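Amidohydrolase (Xanthomonas campestris pv. campestris, PDB 4DZH) probably deaminates adenosine-type nucleosides such as 5'-methylthioadenosine, as a zinc-dependent hydrolase of the amidohydrolase superfamily. Local coordinates at residues D323-I335 against Q400-D412. Sequence-based numbering, arbitrary orientation.
Sequences DLDMFSENRTAAI and QLIYAAGRHQVTD. With MG (magnesium ion), chain B.
The guanidinium of Arg407 carries Asp325 on one face: carboxylate and guanidinium planes are 9° apart, and Asp325 CB sits 3.5 Å above the guanidinium plane, offset toward its rim. At the edge, in plane, water 3 accepts from Arg407 NH1, which also pairs with Glu127. The Phe327 ring has Arg407 CA over one face, a CH-pi contact 4.2 Å from the centroid, and Val410 CG2 approaches Phe327 CE1 to 3.5 Å. The Tyr403 ring has Ile402 CG2 over one face and Arg331 CG at its edge, while Ala334 CB, also packed on Ile402 CG2, approaches obliquely; the Tyr403 hydroxyl bonds Asp93 of the second subunit. With CG between backbone N and carbonyl carbon (chi1 62°), the extended Arg407 chain runs along the Asp325 carboxylate. Asp325 OD2 lies 3.6 Å from Arg407 NE but well out of plane, a salt bridge of charge alone; water 4 ties this oxygen to Arg407 N. Asp325 OD1 caps helix 326-341, accepting from Ser328 N at 2.9 Å. Asp323 OD1 binds magnesium at 2.1 Å with Glu289, Asn321 and three waters; Asp323 OD2 lies 3.9 Å from Arg407 NH2, a long salt bridge with no N-H pointing at it. In this charge network reaching into a metal site, Arg407, shared with Glu127, would mainly favour the Asp325 carboxylate; for Asp323, magnesium is the nearer positive charge.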
loop_
_atom_site.group_PDB
_atom_site.type_symbol
_atom_site.label_atom_id
_atom_site.label_comp_id
_atom_site.label_asym_id
_atom_site.label_seq_id
_atom_site.Cartn_x
_atom_site.Cartn_y
_atom_site.Cartn_z
ATOM N N ASP A 323 2.641 4.523 -8.272
ATOM C CA ASP A 323 3.960 4.822 -7.682
ATOM C C ASP A 323 4.972 3.723 -7.988
ATOM O O ASP A 323 4.669 2.710 -8.641
ATOM C CB ASP A 323 3.874 5.117 -6.195
ATOM C CG ASP A 323 3.186 4.011 -5.410
ATOM O OD1 ASP A 323 3.250 2.843 -5.855
ATOM O OD2 ASP A 323 2.670 4.293 -4.305
ATOM N N LEU A 324 6.218 3.949 -7.564
ATOM C CA LEU A 324 7.297 2.944 -7.732
ATOM C C LEU A 324 7.637 2.367 -6.372
ATOM O O LEU A 324 8.804 2.095 -6.057
ATOM C CB LEU A 324 8.572 3.593 -8.310
ATOM C CG LEU A 324 8.345 4.154 -9.707
ATOM C CD1 LEU A 324 9.621 4.921 -10.190
ATOM C CD2 LEU A 324 7.865 3.104 -10.798
ATOM N N ASP A 325 6.632 2.203 -5.528
ATOM C CA ASP A 325 6.843 1.856 -4.134
ATOM C C ASP A 325 6.916 0.342 -4.010
ATOM O O ASP A 325 5.852 -0.338 -4.040
ATOM C CB ASP A 325 5.655 2.399 -3.307
ATOM C CG ASP A 325 5.756 2.081 -1.794
ATOM O OD1 ASP A 325 6.604 1.238 -1.415
ATOM O OD2 ASP A 325 4.970 2.662 -1.012
ATOM N N MET A 326 8.123 -0.200 -3.896
ATOM C CA MET A 326 8.246 -1.658 -3.759
ATOM C C MET A 326 7.834 -2.152 -2.392
ATOM O O MET A 326 7.492 -3.334 -2.253
ATOM C CB MET A 326 9.674 -2.119 -4.093
ATOM C CG MET A 326 9.964 -2.115 -5.574
ATOM S SD MET A 326 9.175 -3.502 -6.440
ATOM C CE MET A 326 10.060 -4.907 -5.721
ATOM N N PHE A 327 7.877 -1.314 -1.331
ATOM C CA PHE A 327 7.378 -1.791 -0.035
ATOM C C PHE A 327 5.892 -2.103 -0.156
ATOM O O PHE A 327 5.423 -3.139 0.312
ATOM C CB PHE A 327 7.606 -0.743 1.070
ATOM C CG PHE A 327 9.001 -0.761 1.643
ATOM C CD1 PHE A 327 10.074 -0.235 0.931
ATOM C CD2 PHE A 327 9.222 -1.296 2.903
ATOM C CE1 PHE A 327 11.359 -0.268 1.445
ATOM C CE2 PHE A 327 10.522 -1.326 3.442
ATOM C CZ PHE A 327 11.564 -0.817 2.727
ATOM N N SER A 328 5.154 -1.207 -0.801
ATOM C CA SER A 328 3.747 -1.437 -1.078
ATOM C C SER A 328 3.518 -2.603 -2.003
ATOM O O SER A 328 2.635 -3.412 -1.740
ATOM C CB SER A 328 3.101 -0.202 -1.677
ATOM O OG SER A 328 1.701 -0.416 -1.898
ATOM N N GLU A 329 4.275 -2.659 -3.096
ATOM C CA GLU A 329 4.108 -3.747 -4.056
ATOM C C GLU A 329 4.274 -5.124 -3.360
ATOM O O GLU A 329 3.493 -6.086 -3.635
ATOM C CB GLU A 329 5.122 -3.603 -5.190
ATOM C CG GLU A 329 4.587 -4.318 -6.430
ATOM C CD GLU A 329 3.506 -3.565 -7.124
ATOM O OE1 GLU A 329 2.683 -4.237 -7.819
ATOM O OE2 GLU A 329 3.455 -2.325 -7.037
ATOM N N ASN A 330 5.261 -5.215 -2.462
ATOM C CA ASN A 330 5.522 -6.449 -1.730
ATOM C C ASN A 330 4.353 -6.794 -0.856
ATOM O O ASN A 330 3.904 -7.953 -0.828
ATOM C CB ASN A 330 6.751 -6.335 -0.820
ATOM C CG ASN A 330 8.069 -6.182 -1.588
ATOM O OD1 ASN A 330 8.172 -6.484 -2.778
ATOM N ND2 ASN A 330 9.108 -5.760 -0.864
ATOM N N ARG A 331 3.848 -5.810 -0.085
ATOM C CA ARG A 331 2.680 -6.062 0.757
ATOM C C ARG A 331 1.472 -6.510 -0.086
ATOM O O ARG A 331 0.790 -7.470 0.279
ATOM C CB ARG A 331 2.313 -4.830 1.567
ATOM C CG ARG A 331 1.094 -5.080 2.457
ATOM C CD ARG A 331 -0.083 -4.095 2.196
ATOM N NE ARG A 331 0.450 -2.750 2.391
ATOM C CZ ARG A 331 0.638 -1.870 1.402
ATOM N NH1 ARG A 331 1.232 -0.715 1.663
ATOM N NH2 ARG A 331 0.258 -2.124 0.133
ATOM N N THR A 332 1.235 -5.836 -1.215
ATOM C CA THR A 332 0.092 -6.210 -2.059
ATOM C C THR A 332 0.270 -7.645 -2.577
ATOM O O THR A 332 -0.697 -8.450 -2.550
ATOM C CB THR A 332 -0.033 -5.229 -3.214
ATOM O OG1 THR A 332 -0.229 -3.897 -2.680
ATOM C CG2 THR A 332 -1.251 -5.576 -4.048
ATOM N N ALA A 333 1.490 -7.971 -3.005
ATOM C CA ALA A 333 1.804 -9.337 -3.496
ATOM C C ALA A 333 1.507 -10.331 -2.378
ATOM O O ALA A 333 0.866 -11.363 -2.600
ATOM C CB ALA A 333 3.259 -9.462 -3.948
ATOM N N ALA A 334 1.978 -10.027 -1.180
ATOM C CA ALA A 334 1.847 -11.007 -0.115
ATOM C C ALA A 334 0.393 -11.219 0.278
ATOM O O ALA A 334 0.005 -12.375 0.561
ATOM C CB ALA A 334 2.674 -10.576 1.104
ATOM N N ILE A 335 -0.416 -10.154 0.366
ATOM C CA ILE A 335 -1.790 -10.321 0.870
ATOM C C ILE A 335 -2.694 -10.831 -0.247
ATOM O O ILE A 335 -3.529 -11.707 -0.015
ATOM C CB ILE A 335 -2.338 -9.051 1.579
ATOM C CG1 ILE A 335 -2.522 -7.902 0.560
ATOM C CG2 ILE A 335 -1.361 -8.675 2.740
ATOM C CD1 ILE A 335 -3.056 -6.639 1.205
ATOM N N GLN A 400 7.408 -7.188 9.893
ATOM C CA GLN A 400 7.363 -5.732 9.898
ATOM C C GLN A 400 7.758 -5.111 8.579
ATOM O O GLN A 400 7.174 -4.121 8.136
ATOM C CB GLN A 400 8.248 -5.191 11.011
ATOM C CG GLN A 400 7.514 -4.090 11.761
ATOM C CD GLN A 400 6.524 -4.660 12.751
ATOM O OE1 GLN A 400 5.726 -5.555 12.455
ATOM N NE2 GLN A 400 6.610 -4.139 14.012
ATOM N N LEU A 401 8.758 -5.698 7.925
ATOM C CA LEU A 401 9.220 -5.130 6.664
ATOM C C LEU A 401 8.168 -5.285 5.575
ATOM O O LEU A 401 8.024 -4.407 4.695
ATOM C CB LEU A 401 10.489 -5.859 6.217
ATOM C CG LEU A 401 11.677 -5.402 7.055
ATOM C CD1 LEU A 401 12.887 -6.338 6.746
ATOM C CD2 LEU A 401 12.067 -3.988 6.796
ATOM N N ILE A 402 7.416 -6.368 5.632
ATOM C CA ILE A 402 6.424 -6.630 4.588
ATOM C C ILE A 402 5.048 -6.024 4.884
ATOM O O ILE A 402 4.418 -5.449 3.982
ATOM C CB ILE A 402 6.310 -8.135 4.363
ATOM C CG1 ILE A 402 7.651 -8.711 3.825
ATOM C CG2 ILE A 402 5.198 -8.458 3.363
ATOM C CD1 ILE A 402 7.975 -8.226 2.425
ATOM N N TYR A 403 4.575 -6.121 6.132
ATOM C CA TYR A 403 3.195 -5.766 6.409
ATOM C C TYR A 403 3.011 -4.448 7.125
ATOM O O TYR A 403 1.848 -4.029 7.360
ATOM C CB TYR A 403 2.518 -6.863 7.224
ATOM C CG TYR A 403 2.490 -8.241 6.543
ATOM C CD1 TYR A 403 1.879 -8.425 5.302
ATOM C CD2 TYR A 403 3.099 -9.345 7.146
ATOM C CE1 TYR A 403 1.856 -9.667 4.675
ATOM C CE2 TYR A 403 3.093 -10.604 6.517
ATOM C CZ TYR A 403 2.464 -10.749 5.284
ATOM O OH TYR A 403 2.424 -11.976 4.646
ATOM N N ALA A 404 4.083 -3.794 7.522
ATOM C CA ALA A 404 3.909 -2.507 8.244
ATOM C C ALA A 404 4.839 -1.357 7.809
ATOM O O ALA A 404 4.434 -0.175 7.855
ATOM C CB ALA A 404 4.036 -2.713 9.780
ATOM N N ALA A 405 6.089 -1.652 7.437
ATOM C CA ALA A 405 7.019 -0.610 7.069
ATOM C C ALA A 405 6.558 0.102 5.825
ATOM O O ALA A 405 6.137 -0.544 4.835
ATOM C CB ALA A 405 8.399 -1.219 6.823
ATOM N N GLY A 406 6.647 1.426 5.844
ATOM C CA GLY A 406 6.463 2.204 4.643
ATOM C C GLY A 406 7.776 2.601 4.007
ATOM O O GLY A 406 8.817 2.634 4.657
ATOM N N ARG A 407 7.745 2.940 2.731
ATOM C CA ARG A 407 8.966 3.256 2.023
ATOM C C ARG A 407 9.700 4.512 2.557
ATOM O O ARG A 407 10.910 4.687 2.307
ATOM C CB ARG A 407 8.692 3.392 0.533
ATOM C CG ARG A 407 7.764 4.484 0.206
ATOM C CD ARG A 407 7.910 4.730 -1.284
ATOM N NE ARG A 407 6.838 5.609 -1.741
ATOM C CZ ARG A 407 6.638 5.947 -3.010
ATOM N NH1 ARG A 407 7.493 5.547 -4.019
ATOM N NH2 ARG A 407 5.546 6.715 -3.268
ATOM N N HIS A 408 8.980 5.361 3.297
ATOM C CA HIS A 408 9.597 6.573 3.828
ATOM C C HIS A 408 10.460 6.208 5.021
ATOM O O HIS A 408 11.203 7.074 5.513
ATOM C CB HIS A 408 8.506 7.543 4.264
ATOM C CG HIS A 408 7.656 6.990 5.364
ATOM N ND1 HIS A 408 6.632 6.087 5.142
ATOM C CD2 HIS A 408 7.691 7.191 6.707
ATOM C CE1 HIS A 408 6.065 5.763 6.297
ATOM N NE2 HIS A 408 6.688 6.419 7.262
ATOM N N GLN A 409 10.403 4.953 5.475
ATOM C CA GLN A 409 11.293 4.540 6.565
ATOM C C GLN A 409 12.670 4.154 6.070
ATOM O O GLN A 409 13.546 3.833 6.884
ATOM C CB GLN A 409 10.702 3.405 7.347
ATOM C CG GLN A 409 9.356 3.860 7.989
ATOM C CD GLN A 409 8.767 2.790 8.827
ATOM O OE1 GLN A 409 7.683 2.284 8.520
ATOM N NE2 GLN A 409 9.444 2.441 9.925
ATOM N N VAL A 410 12.850 4.095 4.755
ATOM C CA VAL A 410 14.212 3.923 4.235
ATOM C C VAL A 410 15.054 5.142 4.568
ATOM O O VAL A 410 14.685 6.269 4.223
ATOM C CB VAL A 410 14.173 3.697 2.692
ATOM C CG1 VAL A 410 15.583 3.713 2.085
ATOM C CG2 VAL A 410 13.433 2.358 2.381
ATOM N N THR A 411 16.201 4.962 5.217
ATOM C CA THR A 411 17.030 6.122 5.552
ATOM C C THR A 411 18.359 6.192 4.836
ATOM O O THR A 411 18.848 7.270 4.530
ATOM C CB THR A 411 17.312 6.183 7.056
ATOM O OG1 THR A 411 17.952 4.969 7.471
ATOM C CG2 THR A 411 15.985 6.368 7.845
ATOM N N ASP A 412 18.897 5.035 4.497
ATOM C CA ASP A 412 20.187 5.000 3.803
ATOM C C ASP A 412 20.205 3.899 2.741
ATOM O O ASP A 412 19.651 2.834 2.960
ATOM C CB ASP A 412 21.343 4.791 4.793
ATOM C CG ASP A 412 21.374 5.864 5.916
ATOM O OD1 ASP A 412 22.008 6.938 5.747
ATOM O OD2 ASP A 412 20.726 5.637 6.951
HETATM MG MG MG B . 1.924 1.275 -5.758
HETATM O O HOH W 1 2.681 5.853 -2.086
HETATM O O HOH W 2 1.877 1.713 -3.668
HETATM O O HOH W 3 10.214 3.880 -4.241
HETATM O O HOH W 4 5.067 2.403 1.528
HETATM O O HOH W 5 3.573 0.063 -5.673
HETATM O O HOH W 6 7.554 -4.483 1.872
HETATM O O HOH W 7 -0.643 -3.122 5.541
HETATM O O HOH W 8 1.969 -1.942 4.716
HETATM O O HOH W 9 0.156 2.520 -5.873
#